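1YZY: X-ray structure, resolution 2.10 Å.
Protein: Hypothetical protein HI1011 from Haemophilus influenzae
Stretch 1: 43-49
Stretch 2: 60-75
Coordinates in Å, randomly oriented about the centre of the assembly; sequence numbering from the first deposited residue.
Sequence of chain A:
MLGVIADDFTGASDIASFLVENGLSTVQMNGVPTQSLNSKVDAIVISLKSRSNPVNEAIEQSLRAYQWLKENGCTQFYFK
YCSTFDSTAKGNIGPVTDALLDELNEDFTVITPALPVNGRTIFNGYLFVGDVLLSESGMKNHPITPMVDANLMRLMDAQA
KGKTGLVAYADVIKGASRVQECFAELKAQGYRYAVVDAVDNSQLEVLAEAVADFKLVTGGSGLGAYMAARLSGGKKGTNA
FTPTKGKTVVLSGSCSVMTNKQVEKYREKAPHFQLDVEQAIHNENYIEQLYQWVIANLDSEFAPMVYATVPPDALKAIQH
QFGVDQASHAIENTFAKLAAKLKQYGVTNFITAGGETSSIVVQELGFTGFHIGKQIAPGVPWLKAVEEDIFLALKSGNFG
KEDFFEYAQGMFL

Stretch 1, residues 43-49: AIVISLK
Stretch 2, residues 60-75: EQSLRAYQWLKENGCT

This is a mainly apolar packing of a helix against a β-strand, in which alternate strand side chains settle on one stripe of the helix and no hydrogen bond crosses between the two stretches. Residues 43-47 form an extended strand, with phi/psi near -128/123 at I44 and -106/117 at I46. The helix covers 60-71, having begun earlier in the chain, with phi/psi close to -64/-42. The two axes run nearly antiparallel, at 157° between their N-to-C directions, and approach to 9.7 Å.

The register runs accordingly in opposite senses: CA of I44 lies 7.3 Å from CA of L69, CA of I46 lies 6.6 Å from CA of A65, and CA of L48 lies 7.7 Å from CA of Q61. Two residues on the strand side thus match four on the helix, about one turn, so the pattern repeats. I44, I46 and L48 point toward the helix, while A43 and V45 point away.

The shortest of these CA spacings falls at A65, whose side chain is a single methyl packed against I46. In the m,t rotamer, I46 extends CD1 to 3.8 Å from A65 CB, 3.7 Å from L69 CG and 3.7 Å from W68 CE3, so one methyl group touches three helix residues. I44, also m,t, covers the next turn. Its CG2 meets the edge of the indole at 3.6 Å from W68 CZ3, its CB lies 3.6 Å from L69 CD2, and its CD1 reaches to 4.1 Å from C74 SG. The branched isoleucine spreads over W68, L69 and C74 at once.

W68 points toward the strand with chi1 t and chi2 85°; its NE1 is satisfied elsewhere in the structure. L69 leaves the helix sideways, but its m,t rotamer brings the end nearer, with CD2 3.4 Å from the carbonyl O of I44.

At the other end the packing loosens. L48, m,t and just beyond the strand, places CD2 4.3 Å from Q61 CB and CD1 4.0 Å from S62 OG. Q61 is partly exposed, and its aliphatic CB provides this contact.

N72 is the first residue to leave helical phi/psi, at -99/29, and its ND2 donates a weak 3.3 Å hydrogen bond to W68 O. G73 follows at 92/-11, where a CB would be jammed against the preceding carbonyl O. The turn is fastened by C74 N to L69 O at 2.9 Å and leaves C74, chi1 m, pointing toward I44. Together the stretches bury 446 Å².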

# COMPACT_ATOMS: atom_id res chain seq x y z
N ALA A 43 5.09 -6.46 -12.09
CA ALA A 43 5.08 -6.79 -10.67
C ALA A 43 3.67 -7.01 -10.11
O ALA A 43 2.72 -6.33 -10.50
CB ALA A 43 5.80 -5.69 -9.87
N ILE A 44 3.54 -7.98 -9.21
CA ILE A 44 2.27 -8.24 -8.57
C ILE A 44 2.52 -8.25 -7.08
O ILE A 44 3.39 -8.98 -6.61
CB ILE A 44 1.67 -9.60 -8.97
CG1 ILE A 44 1.51 -9.69 -10.49
CG2 ILE A 44 0.31 -9.79 -8.31
CD1 ILE A 44 1.13 -11.07 -10.99
N VAL A 45 1.81 -7.40 -6.35
CA VAL A 45 1.93 -7.31 -4.90
C VAL A 45 0.70 -7.92 -4.22
O VAL A 45 -0.43 -7.54 -4.53
CB VAL A 45 2.02 -5.83 -4.45
CG1 VAL A 45 2.21 -5.75 -2.95
CG2 VAL A 45 3.14 -5.11 -5.17
N ILE A 46 0.89 -8.88 -3.32
CA ILE A 46 -0.23 -9.47 -2.59
C ILE A 46 -0.22 -8.95 -1.16
O ILE A 46 0.74 -9.13 -0.42
CB ILE A 46 -0.21 -11.02 -2.61
CG1 ILE A 46 -0.48 -11.53 -4.02
CG2 ILE A 46 -1.29 -11.58 -1.66
CD1 ILE A 46 -0.52 -13.03 -4.13
N SER A 47 -1.29 -8.23 -0.81
CA SER A 47 -1.47 -7.64 0.51
C SER A 47 -2.10 -8.63 1.49
O SER A 47 -3.17 -9.20 1.22
CB SER A 47 -2.35 -6.39 0.37
OG SER A 47 -3.24 -6.21 1.46
N LEU A 48 -1.42 -8.85 2.61
CA LEU A 48 -1.90 -9.77 3.65
C LEU A 48 -2.10 -9.03 4.97
O LEU A 48 -1.98 -7.80 5.04
CB LEU A 48 -0.91 -10.92 3.86
CG LEU A 48 -0.54 -11.85 2.69
CD1 LEU A 48 0.66 -12.70 3.08
CD2 LEU A 48 -1.72 -12.74 2.31
N LYS A 49 -2.50 -9.77 6.00
CA LYS A 49 -2.70 -9.23 7.34
C LYS A 49 -1.84 -10.11 8.25
O LYS A 49 -2.27 -10.54 9.32
CB LYS A 49 -4.17 -9.35 7.76
CG LYS A 49 -5.19 -8.56 6.91
CD LYS A 49 -6.62 -8.90 7.35
CE LYS A 49 -7.68 -8.34 6.39
NZ LYS A 49 -7.91 -6.87 6.52
N GLU A 60 1.36 -20.02 6.40
CA GLU A 60 0.49 -20.65 5.40
C GLU A 60 0.03 -19.66 4.34
O GLU A 60 0.02 -19.98 3.16
CB GLU A 60 -0.71 -21.32 6.07
CG GLU A 60 -1.60 -22.12 5.10
CD GLU A 60 -0.84 -23.24 4.38
OE1 GLU A 60 0.17 -23.75 4.92
OE2 GLU A 60 -1.27 -23.62 3.26
N GLN A 61 -0.38 -18.48 4.78
CA GLN A 61 -0.84 -17.43 3.87
C GLN A 61 0.26 -16.98 2.92
O GLN A 61 0.02 -16.80 1.72
CB GLN A 61 -1.36 -16.25 4.69
CG GLN A 61 -2.54 -16.63 5.59
CD GLN A 61 -2.86 -15.59 6.65
OE1 GLN A 61 -2.22 -14.55 6.75
NE2 GLN A 61 -3.88 -15.89 7.46
N SER A 62 1.45 -16.79 3.47
CA SER A 62 2.62 -16.36 2.70
C SER A 62 2.97 -17.39 1.64
O SER A 62 3.36 -17.04 0.52
CB SER A 62 3.81 -16.13 3.63
OG SER A 62 3.60 -15.00 4.48
N LEU A 63 2.85 -18.66 2.00
CA LEU A 63 3.14 -19.75 1.08
C LEU A 63 2.08 -19.85 -0.01
O LEU A 63 2.34 -20.33 -1.11
CB LEU A 63 3.23 -21.07 1.85
CG LEU A 63 4.50 -21.22 2.69
CD1 LEU A 63 4.35 -22.35 3.70
CD2 LEU A 63 5.69 -21.45 1.77
N ARG A 64 0.86 -19.43 0.32
CA ARG A 64 -0.25 -19.43 -0.62
C ARG A 64 -0.08 -18.29 -1.60
O ARG A 64 -0.38 -18.43 -2.79
CB ARG A 64 -1.59 -19.31 0.11
CG ARG A 64 -2.13 -20.63 0.64
CD ARG A 64 -3.31 -20.42 1.58
NE ARG A 64 -4.34 -19.56 1.00
CZ ARG A 64 -4.98 -18.60 1.66
NH1 ARG A 64 -4.70 -18.34 2.94
NH2 ARG A 64 -5.90 -17.87 1.04
N ALA A 65 0.37 -17.14 -1.09
CA ALA A 65 0.60 -15.96 -1.92
C ALA A 65 1.69 -16.28 -2.93
O ALA A 65 1.58 -15.92 -4.11
CB ALA A 65 1.01 -14.77 -1.06
N TYR A 66 2.73 -16.96 -2.46
CA TYR A 66 3.86 -17.36 -3.29
C TYR A 66 3.43 -18.33 -4.39
O TYR A 66 3.89 -18.22 -5.53
CB TYR A 66 4.94 -18.03 -2.42
CG TYR A 66 5.86 -18.94 -3.20
CD1 TYR A 66 6.90 -18.42 -3.97
CD2 TYR A 66 5.65 -20.32 -3.22
CE1 TYR A 66 7.70 -19.26 -4.76
CE2 TYR A 66 6.44 -21.16 -4.01
CZ TYR A 66 7.46 -20.62 -4.77
OH TYR A 66 8.24 -21.45 -5.55
N GLN A 67 2.63 -19.31 -4.02
CA GLN A 67 2.17 -20.32 -4.98
C GLN A 67 1.37 -19.67 -6.09
O GLN A 67 1.51 -20.03 -7.26
CB GLN A 67 1.36 -21.40 -4.27
CG GLN A 67 1.03 -22.59 -5.14
CD GLN A 67 2.25 -23.31 -5.67
OE1 GLN A 67 2.27 -23.78 -6.80
NE2 GLN A 67 3.28 -23.42 -4.83
N TRP A 68 0.55 -18.69 -5.73
CA TRP A 68 -0.25 -17.98 -6.71
C TRP A 68 0.67 -17.13 -7.59
O TRP A 68 0.61 -17.22 -8.82
CB TRP A 68 -1.29 -17.09 -6.03
CG TRP A 68 -2.24 -16.48 -7.02
CD1 TRP A 68 -3.37 -17.04 -7.52
CD2 TRP A 68 -2.10 -15.20 -7.66
NE1 TRP A 68 -3.94 -16.21 -8.45
CE2 TRP A 68 -3.19 -15.07 -8.55
CE3 TRP A 68 -1.17 -14.16 -7.57
CZ2 TRP A 68 -3.37 -13.94 -9.36
CZ3 TRP A 68 -1.34 -13.04 -8.37
CH2 TRP A 68 -2.44 -12.94 -9.25
N LEU A 69 1.48 -16.28 -6.97
CA LEU A 69 2.42 -15.44 -7.71
C LEU A 69 3.24 -16.30 -8.67
O LEU A 69 3.48 -15.92 -9.82
CB LEU A 69 3.33 -14.68 -6.74
CG LEU A 69 2.66 -13.56 -5.93
CD1 LEU A 69 3.47 -13.27 -4.68
CD2 LEU A 69 2.46 -12.29 -6.75
N LYS A 70 3.65 -17.48 -8.21
CA LYS A 70 4.41 -18.42 -9.01
C LYS A 70 3.58 -18.91 -10.20
O LYS A 70 4.06 -18.94 -11.34
CB LYS A 70 4.83 -19.63 -8.16
CG LYS A 70 5.69 -20.65 -8.90
CD LYS A 70 5.75 -21.97 -8.17
CE LYS A 70 6.81 -22.90 -8.75
NZ LYS A 70 6.65 -23.11 -10.21
N GLU A 71 2.36 -19.36 -9.92
CA GLU A 71 1.46 -19.85 -10.96
C GLU A 71 1.15 -18.77 -11.98
O GLU A 71 0.86 -19.06 -13.14
CB GLU A 71 0.15 -20.37 -10.36
CG GLU A 71 0.27 -21.70 -9.61
CD GLU A 71 -1.04 -22.17 -9.00
OE1 GLU A 71 -1.28 -23.40 -8.97
OE2 GLU A 71 -1.83 -21.33 -8.52
N ASN A 72 1.23 -17.52 -11.55
CA ASN A 72 0.94 -16.40 -12.43
C ASN A 72 2.13 -15.68 -13.07
O ASN A 72 2.04 -14.49 -13.40
CB ASN A 72 -0.04 -15.44 -11.77
CG ASN A 72 -1.49 -15.94 -11.88
OD1 ASN A 72 -2.16 -15.72 -12.88
ND2 ASN A 72 -1.94 -16.67 -10.86
N GLY A 73 3.22 -16.42 -13.28
CA GLY A 73 4.40 -15.86 -13.94
C GLY A 73 5.48 -15.24 -13.10
O GLY A 73 6.54 -15.00 -13.68
N CYS A 74 5.34 -14.97 -11.80
CA CYS A 74 6.49 -14.42 -11.09
C CYS A 74 7.72 -15.32 -10.93
O CYS A 74 7.59 -16.50 -10.59
CB CYS A 74 5.97 -13.99 -9.72
SG CYS A 74 4.71 -12.68 -9.77
N THR A 75 8.91 -14.77 -11.20
CA THR A 75 10.14 -15.54 -11.07
C THR A 75 11.06 -15.05 -9.96
O THR A 75 12.01 -15.75 -9.58
CB THR A 75 10.93 -15.65 -12.42
OG1 THR A 75 11.33 -14.35 -12.88
CG2 THR A 75 10.08 -16.32 -13.48